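Local coordinates for flagellar hook-associated protein 2 (Bdellovibrio bacteriovorus, PDB 6KTY), which probably caps the tip of the growing flagellar filament, helping flagellin subunits polymerise there and keeping them from leaking out, at the interface of chains A and B. Residues are numbered along the deposited sequence; one frame, centred on the assembly and turned at random. Chains: chain A/B, Flagellar hook-associated protein 2.

The interface of chains A and B. Residues chain A 162-165, 171-172; chain B 103-107.
Strand 160-164 of chain A meets the end of strand 98-104 of chain B and the loop that follows it. Each chain is a fragment of FliD, an internal piece holding parts of its N-terminal and C-terminal family regions. FliD is a homopentamer, whereas the deposited assembly holds four chains, so this pairing may not be the one in the cap. The backbone of A:Glu163 is gripped at both ends. A:Glu163 N donates to the carboxylate B:Asp105 OD1 at 2.8 Å, from above the carboxylate plane. The carbonyl A:Glu163 O accepts from the backbone B:Arg106 N at 2.9 Å, nearly straight at 175°. B:Asp105 has CG anti to its backbone N (chi1 176°), which carries the carboxylate to chain A. B:Asp105 OD1 also accepts from B:Lys107 N at 3.0 Å, so two backbone donors from different chains grip this one oxygen. This would probably stabilise its negative charge. A:Ile162 crosses B:Asp105 obliquely, with A:Ile162 CB 3.6 Å from the carboxylate carbon B:Asp105 CG. A:Leu164 brings CD2 towards the backbone O of B:Glu104. Farther along, A:Leu172 CD2 lies 4.1 Å from B:Val103 CG1, a looser apolar touch. B:Arg106 bends at chi2 (-49°) and crosses A:Pro165 at about a right angle. B:Arg106 NE forms a salt bridge with B:Glu104 OE1 at 3.4 Å within chain B; as a hydrogen bond it is weak. A:Pro165 CD packs 3.7 Å from B:Arg106 CG. A:Pro165 CG sits over one face of the B:Arg106 guanidinium, 3.8 Å above its plane.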
ATOM      1  N   ILE A 162      -0.568  -7.054  19.376  1.00 30.22           N
ATOM      2  CA  ILE A 162      -1.235  -6.708  20.610  1.00 30.82           C
ATOM      3  C   ILE A 162      -2.396  -5.774  20.293  1.00 29.69           C
ATOM      4  O   ILE A 162      -2.487  -5.217  19.179  1.00 28.28           O
ATOM      5  CB  ILE A 162      -0.273  -6.066  21.622  1.00 31.76           C
ATOM      6  CG1 ILE A 162       0.265  -4.727  21.107  1.00 31.26           C
ATOM      7  CG2 ILE A 162       0.870  -7.034  21.949  1.00 32.36           C
ATOM      8  CD1 ILE A 162       1.103  -4.012  22.098  1.00 34.66           C
ATOM      9  N   GLU A 163      -3.293  -5.635  21.257  1.00 29.52           N
ATOM     10  CA  GLU A 163      -4.457  -4.798  21.102  1.00 29.11           C
ATOM     11  C   GLU A 163      -4.377  -3.558  21.978  1.00 28.95           C
ATOM     12  O   GLU A 163      -4.001  -3.625  23.175  1.00 30.45           O
ATOM     13  CB  GLU A 163      -5.738  -5.611  21.407  1.00 29.52           C
ATOM     14  CG  GLU A 163      -6.012  -6.591  20.306  1.00 32.48           C
ATOM     15  CD  GLU A 163      -7.312  -7.376  20.435  1.00 36.70           C
ATOM     16  OE1 GLU A 163      -8.211  -7.011  21.213  1.00 39.25           O
ATOM     17  OE2 GLU A 163      -7.429  -8.368  19.696  1.00 42.38           O
ATOM     18  N   LEU A 164      -4.752  -2.434  21.384  1.00 28.08           N
ATOM     19  CA  LEU A 164      -4.807  -1.154  22.074  1.00 28.92           C
ATOM     20  C   LEU A 164      -6.237  -0.568  21.987  1.00 29.20           C
ATOM     21  O   LEU A 164      -6.937  -0.731  20.988  1.00 29.33           O
ATOM     22  CB  LEU A 164      -3.806  -0.172  21.486  1.00 28.77           C
ATOM     23  CG  LEU A 164      -2.362  -0.681  21.307  1.00 31.20           C
ATOM     24  CD1 LEU A 164      -1.519   0.423  20.753  1.00 32.58           C
ATOM     25  CD2 LEU A 164      -1.797  -1.144  22.620  1.00 32.75           C
ATOM     26  N   PRO A 165      -6.663   0.125  23.040  1.00 30.79           N
ATOM     27  CA  PRO A 165      -7.993   0.726  23.059  1.00 31.25           C
ATOM     28  C   PRO A 165      -8.192   1.910  22.094  1.00 31.17           C
ATOM     29  O   PRO A 165      -9.304   2.095  21.566  1.00 31.56           O
ATOM     30  CB  PRO A 165      -8.148   1.181  24.531  1.00 32.13           C
ATOM     31  CG  PRO A 165      -6.768   1.354  25.027  1.00 33.96           C
ATOM     32  CD  PRO A 165      -5.930   0.329  24.316  1.00 31.70           C
ATOM     33  N   ASP A 171       3.166   3.510  25.262  1.00 46.40           N
ATOM     34  CA  ASP A 171       3.914   2.301  25.727  1.00 47.61           C
ATOM     35  C   ASP A 171       4.816   1.590  24.706  1.00 46.64           C
ATOM     36  O   ASP A 171       5.772   0.902  25.087  1.00 48.89           O
ATOM     37  CB  ASP A 171       2.963   1.242  26.285  1.00 47.75           C
ATOM     38  CG  ASP A 171       2.229   1.713  27.496  1.00 49.41           C
ATOM     39  OD1 ASP A 171       2.871   2.155  28.480  1.00 51.00           O
ATOM     40  OD2 ASP A 171       0.996   1.633  27.462  1.00 52.32           O
ATOM     41  N   LEU A 172       4.503   1.713  23.431  1.00 44.17           N
ATOM     42  CA  LEU A 172       5.240   0.962  22.401  1.00 42.89           C
ATOM     43  C   LEU A 172       6.658   1.451  22.164  1.00 42.79           C
ATOM     44  O   LEU A 172       7.573   0.653  21.947  1.00 42.37           O
ATOM     45  CB  LEU A 172       4.453   0.974  21.107  1.00 40.77           C
ATOM     46  CG  LEU A 172       3.179   0.165  21.277  1.00 40.84           C
ATOM     47  CD1 LEU A 172       2.512  -0.096  19.977  1.00 38.12           C
ATOM     48  CD2 LEU A 172       3.571  -1.155  21.991  1.00 42.15           C
TER
ATOM     49  N   VAL B 103       4.603  -3.952  27.815  1.00 27.55           N
ATOM     50  CA  VAL B 103       3.580  -3.426  26.938  1.00 28.86           C
ATOM     51  C   VAL B 103       2.216  -3.788  27.531  1.00 30.32           C
ATOM     52  O   VAL B 103       2.124  -4.673  28.396  1.00 29.03           O
ATOM     53  CB  VAL B 103       3.755  -3.940  25.477  1.00 29.19           C
ATOM     54  CG1 VAL B 103       5.127  -3.543  24.903  1.00 29.03           C
ATOM     55  CG2 VAL B 103       3.522  -5.446  25.389  1.00 30.15           C
ATOM     56  N   GLU B 104       1.180  -3.085  27.081  1.00 32.24           N
ATOM     57  CA  GLU B 104      -0.184  -3.357  27.480  1.00 34.60           C
ATOM     58  C   GLU B 104      -0.943  -3.927  26.280  1.00 35.53           C
ATOM     59  O   GLU B 104      -0.986  -3.308  25.213  1.00 37.88           O
ATOM     60  CB  GLU B 104      -0.853  -2.076  27.970  1.00 36.93           C
ATOM     61  CG  GLU B 104      -2.066  -2.360  28.794  1.00 41.63           C
ATOM     62  CD  GLU B 104      -2.568  -1.169  29.590  1.00 46.30           C
ATOM     63  OE1 GLU B 104      -3.610  -1.339  30.265  1.00 51.13           O
ATOM     64  OE2 GLU B 104      -1.919  -0.096  29.554  1.00 45.38           O
ATOM     65  N   ASP B 105      -1.502  -5.119  26.447  1.00 35.22           N
ATOM     66  CA  ASP B 105      -2.227  -5.801  25.397  1.00 36.59           C
ATOM     67  C   ASP B 105      -3.621  -6.120  25.882  1.00 39.27           C
ATOM     68  O   ASP B 105      -3.816  -7.025  26.704  1.00 39.96           O
ATOM     69  CB  ASP B 105      -1.509  -7.087  24.995  1.00 35.38           C
ATOM     70  CG  ASP B 105      -2.283  -7.920  23.950  1.00 35.85           C
ATOM     71  OD1 ASP B 105      -3.271  -7.455  23.344  1.00 35.02           O
ATOM     72  OD2 ASP B 105      -1.889  -9.076  23.755  1.00 35.91           O
ATOM     73  N   ARG B 106      -4.599  -5.404  25.335  1.00 42.11           N
ATOM     74  CA  ARG B 106      -6.008  -5.547  25.751  1.00 44.68           C
ATOM     75  C   ARG B 106      -6.740  -6.801  25.262  1.00 46.59           C
ATOM     76  O   ARG B 106      -7.946  -6.937  25.502  1.00 48.94           O
ATOM     77  CB  ARG B 106      -6.814  -4.332  25.292  1.00 47.78           C
ATOM     78  CG  ARG B 106      -6.308  -3.011  25.813  1.00 49.40           C
ATOM     79  CD  ARG B 106      -6.063  -3.050  27.299  1.00 50.35           C
ATOM     80  NE  ARG B 106      -6.049  -1.721  27.906  1.00 54.08           N
ATOM     81  CZ  ARG B 106      -7.136  -0.983  28.158  1.00 56.67           C
ATOM     82  NH1 ARG B 106      -8.356  -1.416  27.838  1.00 60.68           N
ATOM     83  NH2 ARG B 106      -7.004   0.216  28.716  1.00 57.53           N
ATOM     84  N   LYS B 107      -6.037  -7.713  24.601  1.00 45.57           N
ATOM     85  CA  LYS B 107      -6.595  -9.030  24.254  1.00 48.15           C
ATOM     86  C   LYS B 107      -7.191  -9.711  25.501  1.00 48.69           C
ATOM     87  O   LYS B 107      -8.253 -10.317  25.435  1.00 51.21           O
ATOM     88  CB  LYS B 107      -5.488  -9.908  23.636  1.00 46.66           C
ATOM     89  CG  LYS B 107      -5.985 -10.985  22.686  1.00 51.61           C
ATOM     90  CD  LYS B 107      -4.805 -11.632  21.962  1.00 52.20           C
TER